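Local coordinates for protein glycoside hydrolase, GH17 family (Formosa sp. Hel1_33_131, PDB 6FCG) that probably cleaves internal beta-1,3-glucosidic bonds of laminarin, a storage glucan of microalgae, as an endo-acting glycoside hydrolase of family 17, at residues G120-C125 with A176-Q181; E169-W174 with S209-A214; V180-I185 with Y223-L228; V235-V240 with P300-E305. All blocks are in the same frame, centred on the assembly; numbering follows the deposited sequence.

Contact 1: G120-C125 with A176-Q181; sequences GAWIDC and ASYFVQ
Two polar links mark the chain from Trp-122 to Cys-125, which runs almost at right angles to Ser-177–Val-180. The backbone N of Cys-125 donates to the carbonyl O of Tyr-178 at 2.9 Å. This bond is bent (140° at the hydrogen), and the N lies above the carbonyl plane. The second link stays within 120-125. Trp-122 NE1 gives its hydrogen to Asp-124 OD1 at 2.7 Å. The acceptor lies in the indole plane, but the indole approaches from above the carboxylate plane. Trp-129 NE1 also donates to this OD1, so two indoles hold the same oxygen.

The aromatic contact joins Trp-122 and Tyr-178. CG of Trp-122 is anti to its backbone N (chi1 -170°), which carries the indole to the phenol. Trp-122 CZ2 lies over one face of the Tyr-178 ring, towards its rim, 3.4 Å from Tyr-178 CE2. The planes meet obliquely at 41°, with 4.8 Å between the centroids of the two six-membered rings. The Ile-123 carbonyl O sits at the edge of the phenol. The phenol OH donates to Asn-168 O.

The aliphatic packing centres on Val-180. Its two methyls divide the work: CG1 lies 3.6 Å from Cys-125 CB, and CG2 lies 3.8 Å from Ile-123 CG2. Helix 182-197 adds Val-184, Ile-185 and Trp-188 around Ile-123.

The arrangement is a buried loop-to-loop contact at the C-terminal ends of neighbouring parallel strands, 116-121 and 161-168, of a TIM barrel. In such barrels this end carries the active-site loops.

Contact 2: E169-W174 with S209-A214; sequences EAMVKW and SSDNFA
At the C-terminal end of the TIM barrel, the loop following strand 161-168 is anchored on the next strand, 206-212. Glu-169 opens this loop, where clan GH-A hydrolases usually carry the acid/base glutamate. Its backbone N donates to Ser-210 O at 2.8 Å, in the carbonyl plane and nearly straight. Asp-211 is the main anchor. Its OD2 uses the syn lone pair to accept Met-171 N at 2.9 Å. Its OD1 takes Asn-212 N on the anti lone pair and also binds Ser-215 OG, so the buried carboxylate is held at both oxygens. A water joins Asp-211 OD2, Ser-209 OG, Ser-210 O and Ala-170 N.

Farther out, Val-172 CG2 packs 3.7 Å from Asn-212 CB. The amide of Asn-212 stands steeply to the indole of Trp-174, with ND2 at the ring edge, 3.8 Å from Trp-174 CZ2. One water links Trp-174 NE1 to Asn-212 OD1. Another links Asn-212 ND2 to Glu-169 OE2, which also bonds His-241 ND1. Asn-212 OD1 caps the following turn by accepting Ala-214 N.

Helix 214-218 covers Met-171, Val-172 and Asp-211. Helix 182-197 packs on Ala-170 and Met-171 through Ile-185, and strand 238-241 flanks 206-212 in the sheet.

Contact 3: V180-I185 with Y223-L228; sequences VQPAVI and YHVEDL
Pro-182 is the residue most covered here, and it meets its partners with the outer atoms of its ring. CG lies 3.9 Å from Val-225 CG2, and the two side chains cross at about a right angle. The same Pro-182 CG is 4.1 Å from Asp-227 CB. Pro-182 CB rests at 4.1 Å from the backbone N of Leu-228, so the ring is set against the first turn of the other helix.

Asp-227 comes next. Its CG is anti to its own carbonyl carbon (chi1 -72°), which turns the carboxylate towards Ala-183. Asp-227 OD2 approaches the Ala-183 methyl, CB, at 3.4 Å. A water bridges the two segments beside this point. It accepts from Ala-183 N at 3.0 Å and donates to Asp-227 OD2 at 2.9 Å.

Both segments are helix starts: Gln-181 and Val-225 hold the N-cap positions of helices 182-197 and 226-234. These helices follow successive strands of the TIM barrel, 161-168 and 206-212, and touch at their N-terminal ends. The carboxylate of Asp-227 therefore lies close to two helix N-termini, which would tend to stabilise its negative charge. Its OD1 has a long, weak ion pair with Lys-230.

Ala-183, third in buried surface, takes part mainly through its methyl and its backbone N–H. Leu-228 also touches Trp-216 of helix 214-218. Val-225 is solvent-exposed, its side chain about 11 Å from a bound calcium ion.

Contact 4: V235-V240 with P300-E305; sequences VDYLSV and PIHIGE
CG of Tyr-237 stands between its backbone N and carbonyl carbon (chi1 78°), while CG of His-302 lies beside its own N, anti to the carbonyl carbon (chi1 -63°). These turns bring the two rings together on one side of the sheet. The edge of His-302 points to the face of Tyr-237 in an offset edge-to-face pair. The planes are 71° apart and the centroids 5.3 Å apart. The closest atoms are Tyr-237 CD2 and His-302 CD2, at 3.5 Å. His-302 ND1 bonds Ser-346 N.

The strands themselves are parallel. Leu-238 N donates to Pro-300 O at 3.1 Å, and His-302 N to Leu-238 O at 2.9 Å. Val-240 N then donates to His-302 O at 2.9 Å. All three bonds are close to straight. The fourth, from Gly-304 N to Val-240 O at 3.0 Å, is bent, with its donor above the carbonyl plane.

Strands 238-241 and 301-305 are neighbours in the TIM barrel. Tyr-237, Ser-239 and His-302 face its interior, where Met-118 of strand 116-121 meets Tyr-237 and Ser-239. Leu-238, Val-240, Ile-301 and Ile-303 face the surrounding helices.

On that outer side Val-240 CG2 packs 3.7 Å from Ile-301 CG2. Helix 266-294 covers Ile-301, and Trp-216 covers Val-240. On the inner side Ser-239 OG lies 3.2 Å from Gly-304 CA, and it hydrogen-bonds Ser-210 OG.

Contacts 1, 2 and 4 all reach the same parallel barrel sheet, while contact 3 lies outside it, between helix starts. Contacts 1 and 2 are 9 Å apart between centres and are joined by Val-180 N to Ala-170 O at 2.7 Å. Contact 3 shares Val-180 and Gln-181 with contact 1. It is tied to contact 2 by Lys-173 N and Tyr-223 OH, 2.9 Å apart. Contacts 2 and 4 meet through Asp-211 N and Ser-239 O at 3.0 Å. Together these two place Glu-169 and Glu-305 close together, with their CD atoms 5.4 Å apart. That spacing is consistent with the acid/base and nucleophile pair of retaining clan GH-A enzymes.

Contact 1: G120-C125 with A176-Q181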
# COMPACT_ATOMS: atom_id res chain seq x y z
N GLY A 120 -39.27 21.59 -2.95
CA GLY A 120 -39.02 20.31 -2.31
C GLY A 120 -39.52 20.29 -0.90
O GLY A 120 -39.20 21.17 -0.08
N ALA A 121 -40.36 19.30 -0.63
CA ALA A 121 -40.80 18.97 0.72
C ALA A 121 -39.94 17.78 1.12
O ALA A 121 -39.98 16.74 0.44
CB ALA A 121 -42.27 18.60 0.72
N TRP A 122 -39.14 17.94 2.17
CA TRP A 122 -38.27 16.87 2.61
C TRP A 122 -39.04 15.82 3.41
O TRP A 122 -39.80 16.16 4.32
CB TRP A 122 -37.11 17.39 3.44
CG TRP A 122 -36.08 16.33 3.67
CD1 TRP A 122 -36.11 15.36 4.64
CD2 TRP A 122 -34.90 16.11 2.91
NE1 TRP A 122 -35.01 14.55 4.51
CE2 TRP A 122 -34.25 14.99 3.47
CE3 TRP A 122 -34.33 16.74 1.82
CZ2 TRP A 122 -33.04 14.50 2.97
CZ3 TRP A 122 -33.13 16.24 1.32
CH2 TRP A 122 -32.49 15.14 1.89
N ILE A 123 -38.79 14.55 3.09
CA ILE A 123 -39.41 13.41 3.74
C ILE A 123 -38.37 12.57 4.46
O ILE A 123 -37.34 12.18 3.88
CB ILE A 123 -40.10 12.56 2.67
CG1 ILE A 123 -41.23 13.35 2.01
CG2 ILE A 123 -40.63 11.26 3.25
CD1 ILE A 123 -42.41 13.71 2.91
N ASP A 124 -38.66 12.26 5.72
CA ASP A 124 -37.82 11.42 6.57
C ASP A 124 -38.54 10.18 7.04
O ASP A 124 -39.76 10.17 7.17
CB ASP A 124 -37.45 12.21 7.82
CG ASP A 124 -36.36 13.24 7.58
OD1 ASP A 124 -35.49 13.04 6.71
OD2 ASP A 124 -36.35 14.26 8.33
N CYS A 125 -37.77 9.14 7.31
CA CYS A 125 -38.20 7.98 8.06
C CYS A 125 -38.15 8.28 9.54
O CYS A 125 -37.58 9.28 9.96
CB CYS A 125 -37.28 6.80 7.76
SG CYS A 125 -35.63 6.80 8.57
N ALA A 176 -29.05 5.86 3.80
CA ALA A 176 -29.15 5.20 5.10
C ALA A 176 -29.67 6.08 6.21
O ALA A 176 -30.27 5.60 7.16
CB ALA A 176 -27.80 4.63 5.51
N SER A 177 -29.42 7.36 6.11
CA SER A 177 -29.83 8.28 7.17
C SER A 177 -31.31 8.52 7.29
O SER A 177 -31.74 8.95 8.36
CB SER A 177 -29.13 9.63 7.02
OG SER A 177 -27.85 9.56 7.61
N TYR A 178 -32.08 8.31 6.23
CA TYR A 178 -33.48 8.77 6.25
C TYR A 178 -34.50 8.10 5.33
O TYR A 178 -35.67 8.49 5.35
CB TYR A 178 -33.52 10.28 5.94
CG TYR A 178 -33.11 10.64 4.51
CD1 TYR A 178 -31.75 10.71 4.12
CD2 TYR A 178 -34.07 10.93 3.54
CE1 TYR A 178 -31.40 11.04 2.81
CE2 TYR A 178 -33.71 11.26 2.25
CZ TYR A 178 -32.39 11.32 1.88
OH TYR A 178 -32.08 11.65 0.60
N PHE A 179 -34.11 7.09 4.56
CA PHE A 179 -34.98 6.63 3.50
C PHE A 179 -36.28 6.03 4.02
O PHE A 179 -36.34 5.51 5.12
CB PHE A 179 -34.27 5.70 2.51
CG PHE A 179 -34.14 4.26 2.96
CD1 PHE A 179 -35.14 3.34 2.67
CD2 PHE A 179 -32.96 3.80 3.55
CE1 PHE A 179 -35.01 2.00 3.05
CE2 PHE A 179 -32.82 2.47 3.91
CZ PHE A 179 -33.85 1.57 3.67
N VAL A 180 -37.29 6.10 3.18
CA VAL A 180 -38.61 5.58 3.48
C VAL A 180 -39.05 4.61 2.37
O VAL A 180 -38.44 4.52 1.28
CB VAL A 180 -39.64 6.75 3.67
CG1 VAL A 180 -39.24 7.56 4.86
CG2 VAL A 180 -39.78 7.62 2.40
N GLN A 181 -40.15 3.90 2.65
CA GLN A 181 -40.76 3.04 1.66
C GLN A 181 -41.62 3.87 0.70
O GLN A 181 -42.06 4.96 1.05
CB GLN A 181 -41.61 1.97 2.36
CG GLN A 181 -40.83 1.11 3.32
CD GLN A 181 -39.73 0.37 2.62
OE1 GLN A 181 -38.62 0.73 2.81
NE2 GLN A 181 -40.04 -0.60 1.71

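Contact 2: E169-W174 with S209-A214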
# COMPACT_ATOMS: atom_id res chain seq x y z
N GLU A 169 -34.62 11.84 -2.98
CA GLU A 169 -33.89 10.58 -2.85
C GLU A 169 -34.36 9.84 -1.61
O GLU A 169 -33.61 9.10 -0.97
CB GLU A 169 -32.36 10.79 -2.87
CG GLU A 169 -31.85 11.10 -4.27
CD GLU A 169 -30.36 11.43 -4.34
OE1 GLU A 169 -29.67 11.14 -3.36
OE2 GLU A 169 -29.87 11.98 -5.37
N ALA A 170 -35.63 10.02 -1.29
CA ALA A 170 -36.15 9.50 -0.06
C ALA A 170 -36.48 8.01 -0.10
O ALA A 170 -36.72 7.45 0.94
CB ALA A 170 -37.37 10.32 0.38
N MET A 171 -36.52 7.41 -1.29
CA MET A 171 -36.81 5.98 -1.46
C MET A 171 -35.59 5.14 -1.78
O MET A 171 -35.64 3.92 -1.68
CB MET A 171 -37.83 5.77 -2.59
CG MET A 171 -39.20 6.34 -2.30
SD MET A 171 -40.41 6.11 -3.63
CE MET A 171 -39.70 7.20 -4.86
N VAL A 172 -34.49 5.77 -2.13
CA VAL A 172 -33.30 5.00 -2.52
C VAL A 172 -32.70 4.28 -1.29
O VAL A 172 -32.48 4.90 -0.24
CB VAL A 172 -32.26 5.89 -3.25
CG1 VAL A 172 -31.39 6.71 -2.28
CG2 VAL A 172 -31.38 5.06 -4.16
N LYS A 173 -32.45 2.98 -1.43
CA LYS A 173 -32.12 2.12 -0.27
C LYS A 173 -30.74 2.41 0.36
O LYS A 173 -30.51 2.02 1.49
CB LYS A 173 -32.18 0.66 -0.64
CG LYS A 173 -33.49 0.20 -1.28
CD LYS A 173 -34.69 0.29 -0.37
CE LYS A 173 -35.89 -0.39 -1.00
NZ LYS A 173 -37.12 0.02 -0.26
N TRP A 174 -29.86 3.07 -0.38
CA TRP A 174 -28.58 3.52 0.14
C TRP A 174 -28.58 4.86 0.89
O TRP A 174 -27.58 5.23 1.47
CB TRP A 174 -27.48 3.51 -0.95
CG TRP A 174 -27.77 4.19 -2.30
CD1 TRP A 174 -27.97 3.56 -3.50
CD2 TRP A 174 -27.82 5.62 -2.59
NE1 TRP A 174 -28.16 4.50 -4.51
CE2 TRP A 174 -28.06 5.76 -3.98
CE3 TRP A 174 -27.68 6.79 -1.79
CZ2 TRP A 174 -28.18 6.98 -4.57
CZ3 TRP A 174 -27.79 8.01 -2.39
CH2 TRP A 174 -28.05 8.10 -3.76
N SER A 209 -42.09 13.20 -7.14
CA SER A 209 -41.07 12.90 -6.15
C SER A 209 -39.75 12.91 -6.89
O SER A 209 -39.69 12.46 -8.01
CB SER A 209 -41.29 11.55 -5.50
OG SER A 209 -40.38 11.33 -4.44
N SER A 210 -38.71 13.46 -6.28
CA SER A 210 -37.43 13.54 -6.96
C SER A 210 -36.53 12.46 -6.36
O SER A 210 -36.25 12.45 -5.17
CB SER A 210 -36.84 14.94 -6.86
OG SER A 210 -36.07 15.24 -8.02
N ASP A 211 -36.09 11.54 -7.21
CA ASP A 211 -35.39 10.37 -6.71
C ASP A 211 -34.46 9.75 -7.75
O ASP A 211 -34.53 10.04 -8.95
CB ASP A 211 -36.41 9.33 -6.18
CG ASP A 211 -35.90 8.56 -4.93
OD1 ASP A 211 -34.74 8.08 -4.96
OD2 ASP A 211 -36.67 8.47 -3.94
N ASN A 212 -33.57 8.90 -7.25
CA ASN A 212 -32.65 8.12 -8.07
C ASN A 212 -33.38 7.23 -9.07
O ASN A 212 -34.44 6.70 -8.79
CB ASN A 212 -31.83 7.22 -7.15
CG ASN A 212 -30.73 6.49 -7.87
OD1 ASN A 212 -30.86 5.30 -8.22
ND2 ASN A 212 -29.60 7.17 -8.06
N PHE A 213 -32.76 7.05 -10.21
CA PHE A 213 -33.32 6.22 -11.26
C PHE A 213 -33.78 4.85 -10.77
O PHE A 213 -34.78 4.32 -11.25
CB PHE A 213 -32.32 6.05 -12.42
CG PHE A 213 -31.23 5.08 -12.13
CD1 PHE A 213 -30.16 5.43 -11.35
CD2 PHE A 213 -31.30 3.79 -12.65
CE1 PHE A 213 -29.14 4.51 -11.10
CE2 PHE A 213 -30.30 2.86 -12.40
CZ PHE A 213 -29.22 3.23 -11.63
N ALA A 214 -33.02 4.25 -9.86
CA ALA A 214 -33.35 2.93 -9.34
C ALA A 214 -34.63 2.94 -8.51
O ALA A 214 -35.41 2.00 -8.55
CB ALA A 214 -32.17 2.38 -8.52
O HOH W 1 -28.83 10.08 -6.93
O HOH W 2 -37.76 10.96 -2.98
O HOH W 3 -29.06 3.47 -7.02

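Contact 3: V180-I185 with Y223-L228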
# COMPACT_ATOMS: atom_id res chain seq x y z
N VAL A 180 -37.29 6.10 3.18
CA VAL A 180 -38.61 5.58 3.48
C VAL A 180 -39.05 4.61 2.37
O VAL A 180 -38.44 4.52 1.28
CB VAL A 180 -39.64 6.75 3.67
CG1 VAL A 180 -39.24 7.56 4.86
CG2 VAL A 180 -39.78 7.62 2.40
N GLN A 181 -40.15 3.90 2.65
CA GLN A 181 -40.76 3.04 1.66
C GLN A 181 -41.62 3.87 0.70
O GLN A 181 -42.06 4.96 1.05
CB GLN A 181 -41.61 1.97 2.36
CG GLN A 181 -40.83 1.11 3.32
CD GLN A 181 -39.73 0.37 2.62
OE1 GLN A 181 -38.62 0.73 2.81
NE2 GLN A 181 -40.04 -0.60 1.71
N PRO A 182 -41.87 3.37 -0.51
CA PRO A 182 -42.68 4.12 -1.44
C PRO A 182 -44.10 4.41 -0.95
O PRO A 182 -44.68 5.38 -1.38
CB PRO A 182 -42.68 3.26 -2.71
CG PRO A 182 -42.20 1.91 -2.29
CD PRO A 182 -41.30 2.16 -1.13
N ALA A 183 -44.64 3.58 -0.05
CA ALA A 183 -45.96 3.85 0.55
C ALA A 183 -46.04 5.23 1.19
O ALA A 183 -47.10 5.88 1.12
CB ALA A 183 -46.32 2.78 1.58
N VAL A 184 -44.95 5.65 1.82
CA VAL A 184 -44.95 6.98 2.46
C VAL A 184 -44.90 8.14 1.41
O VAL A 184 -45.64 9.10 1.54
CB VAL A 184 -44.09 7.12 3.78
CG1 VAL A 184 -43.56 5.78 4.31
CG2 VAL A 184 -42.97 8.08 3.52
N ILE A 185 -44.15 8.00 0.33
CA ILE A 185 -44.24 9.01 -0.72
C ILE A 185 -45.64 9.06 -1.36
O ILE A 185 -46.19 10.15 -1.56
CB ILE A 185 -43.18 8.81 -1.81
CG1 ILE A 185 -41.79 8.69 -1.21
CG2 ILE A 185 -43.26 9.93 -2.85
CD1 ILE A 185 -41.36 9.77 -0.23
N TYR A 223 -36.92 -2.98 -6.09
CA TYR A 223 -37.78 -1.78 -6.01
C TYR A 223 -39.17 -2.01 -6.66
O TYR A 223 -40.12 -1.31 -6.30
CB TYR A 223 -37.10 -0.57 -6.67
CG TYR A 223 -35.90 0.01 -5.95
CD1 TYR A 223 -36.07 0.99 -4.99
CD2 TYR A 223 -34.59 -0.40 -6.24
CE1 TYR A 223 -34.96 1.53 -4.33
CE2 TYR A 223 -33.50 0.15 -5.61
CZ TYR A 223 -33.68 1.12 -4.66
OH TYR A 223 -32.61 1.66 -4.02
N HIS A 224 -39.30 -3.00 -7.56
CA HIS A 224 -40.57 -3.22 -8.28
C HIS A 224 -41.71 -3.79 -7.42
O HIS A 224 -42.10 -4.93 -7.60
CB HIS A 224 -40.37 -4.15 -9.48
CG HIS A 224 -39.38 -3.64 -10.47
ND1 HIS A 224 -38.83 -4.45 -11.43
CD2 HIS A 224 -38.80 -2.43 -10.60
CE1 HIS A 224 -37.97 -3.74 -12.15
NE2 HIS A 224 -37.93 -2.51 -11.66
N VAL A 225 -42.27 -2.97 -6.54
CA VAL A 225 -43.33 -3.38 -5.62
C VAL A 225 -44.63 -2.65 -6.01
O VAL A 225 -44.62 -1.65 -6.75
CB VAL A 225 -42.93 -3.17 -4.13
CG1 VAL A 225 -41.62 -3.89 -3.81
CG2 VAL A 225 -42.78 -1.71 -3.74
N GLU A 226 -45.74 -3.18 -5.54
CA GLU A 226 -47.05 -2.58 -5.81
C GLU A 226 -47.11 -1.08 -5.48
O GLU A 226 -47.59 -0.30 -6.31
CB GLU A 226 -48.10 -3.39 -5.03
CG GLU A 226 -49.56 -2.86 -4.92
CD GLU A 226 -50.61 -3.56 -5.78
OE1 GLU A 226 -50.30 -4.51 -6.53
OE2 GLU A 226 -51.78 -3.12 -5.70
N ASP A 227 -46.61 -0.68 -4.29
CA ASP A 227 -46.67 0.74 -3.89
C ASP A 227 -45.97 1.70 -4.86
O ASP A 227 -46.44 2.80 -5.07
CB ASP A 227 -46.17 0.95 -2.46
CG ASP A 227 -47.16 0.43 -1.41
OD1 ASP A 227 -48.38 0.47 -1.65
OD2 ASP A 227 -46.72 -0.03 -0.34
N LEU A 228 -44.88 1.26 -5.49
CA LEU A 228 -44.20 2.05 -6.52
C LEU A 228 -45.04 2.22 -7.76
O LEU A 228 -45.07 3.29 -8.33
CB LEU A 228 -42.86 1.44 -6.93
CG LEU A 228 -42.14 2.12 -8.10
CD1 LEU A 228 -41.78 3.56 -7.77
CD2 LEU A 228 -40.87 1.37 -8.46
O HOH W 4 -44.16 0.80 0.85

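Contact 4: V235-V240 with P300-E305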
# COMPACT_ATOMS: atom_id res chain seq x y z
N VAL A 235 -48.33 10.44 -9.43
CA VAL A 235 -47.56 11.67 -9.76
C VAL A 235 -47.94 12.24 -11.11
O VAL A 235 -48.44 11.52 -11.97
CB VAL A 235 -46.01 11.46 -9.72
CG1 VAL A 235 -45.56 11.11 -8.33
CG2 VAL A 235 -45.53 10.44 -10.73
N ASP A 236 -47.73 13.54 -11.30
CA ASP A 236 -47.96 14.15 -12.62
C ASP A 236 -46.79 13.86 -13.55
O ASP A 236 -46.99 13.71 -14.76
CB ASP A 236 -48.21 15.64 -12.50
CG ASP A 236 -49.53 15.95 -11.80
OD1 ASP A 236 -50.58 15.71 -12.40
OD2 ASP A 236 -49.51 16.46 -10.64
N TYR A 237 -45.58 13.75 -12.99
CA TYR A 237 -44.40 13.30 -13.74
C TYR A 237 -43.37 12.65 -12.82
O TYR A 237 -43.50 12.72 -11.60
CB TYR A 237 -43.79 14.47 -14.51
CG TYR A 237 -42.93 15.44 -13.68
CD1 TYR A 237 -43.51 16.45 -12.93
CD2 TYR A 237 -41.54 15.36 -13.69
CE1 TYR A 237 -42.72 17.34 -12.21
CE2 TYR A 237 -40.75 16.24 -12.97
CZ TYR A 237 -41.34 17.22 -12.23
OH TYR A 237 -40.57 18.13 -11.51
N LEU A 238 -42.32 12.07 -13.41
CA LEU A 238 -41.21 11.47 -12.68
C LEU A 238 -39.98 12.36 -12.75
O LEU A 238 -39.49 12.64 -13.84
CB LEU A 238 -40.85 10.08 -13.23
CG LEU A 238 -41.79 8.91 -12.88
CD1 LEU A 238 -43.10 8.99 -13.66
CD2 LEU A 238 -41.11 7.59 -13.19
N SER A 239 -39.47 12.77 -11.59
CA SER A 239 -38.22 13.53 -11.48
C SER A 239 -37.07 12.54 -11.12
O SER A 239 -37.00 12.01 -10.01
CB SER A 239 -38.38 14.64 -10.44
OG SER A 239 -37.26 15.49 -10.43
N VAL A 240 -36.17 12.31 -12.07
CA VAL A 240 -35.22 11.22 -12.04
C VAL A 240 -33.82 11.76 -11.86
O VAL A 240 -33.42 12.69 -12.59
CB VAL A 240 -35.29 10.43 -13.35
CG1 VAL A 240 -34.16 9.43 -13.45
CG2 VAL A 240 -36.62 9.73 -13.44
N PRO A 300 -44.61 11.78 -18.37
CA PRO A 300 -43.34 12.42 -18.67
C PRO A 300 -42.25 12.08 -17.63
O PRO A 300 -42.53 11.86 -16.45
CB PRO A 300 -43.68 13.91 -18.65
CG PRO A 300 -45.16 14.00 -18.47
CD PRO A 300 -45.59 12.73 -17.84
N ILE A 301 -41.00 12.07 -18.10
CA ILE A 301 -39.84 11.96 -17.25
C ILE A 301 -39.02 13.23 -17.47
O ILE A 301 -38.78 13.64 -18.62
CB ILE A 301 -39.01 10.72 -17.61
CG1 ILE A 301 -39.82 9.47 -17.29
CG2 ILE A 301 -37.71 10.71 -16.81
CD1 ILE A 301 -39.30 8.23 -17.96
N HIS A 302 -38.58 13.81 -16.35
CA HIS A 302 -37.61 14.92 -16.35
C HIS A 302 -36.43 14.62 -15.44
O HIS A 302 -36.53 13.84 -14.51
CB HIS A 302 -38.31 16.22 -15.97
CG HIS A 302 -39.36 16.60 -16.96
ND1 HIS A 302 -39.03 17.02 -18.23
CD2 HIS A 302 -40.71 16.54 -16.93
CE1 HIS A 302 -40.13 17.23 -18.93
NE2 HIS A 302 -41.16 16.96 -18.16
N ILE A 303 -35.28 15.22 -15.74
CA ILE A 303 -34.09 15.02 -14.92
C ILE A 303 -34.11 16.02 -13.77
O ILE A 303 -33.89 17.21 -13.95
CB ILE A 303 -32.79 15.12 -15.73
CG1 ILE A 303 -32.83 14.13 -16.92
CG2 ILE A 303 -31.58 14.83 -14.85
CD1 ILE A 303 -33.12 12.67 -16.56
N GLY A 304 -34.35 15.50 -12.58
CA GLY A 304 -34.36 16.30 -11.38
C GLY A 304 -32.99 16.60 -10.79
O GLY A 304 -32.87 17.53 -9.97
N GLU A 305 -31.99 15.79 -11.11
CA GLU A 305 -30.67 16.02 -10.57
C GLU A 305 -29.61 15.25 -11.35
O GLU A 305 -29.71 14.05 -11.53
CB GLU A 305 -30.61 15.70 -9.06
CG GLU A 305 -29.65 16.60 -8.26
CD GLU A 305 -29.53 16.21 -6.79
OE1 GLU A 305 -28.44 15.70 -6.39
OE2 GLU A 305 -30.52 16.37 -6.02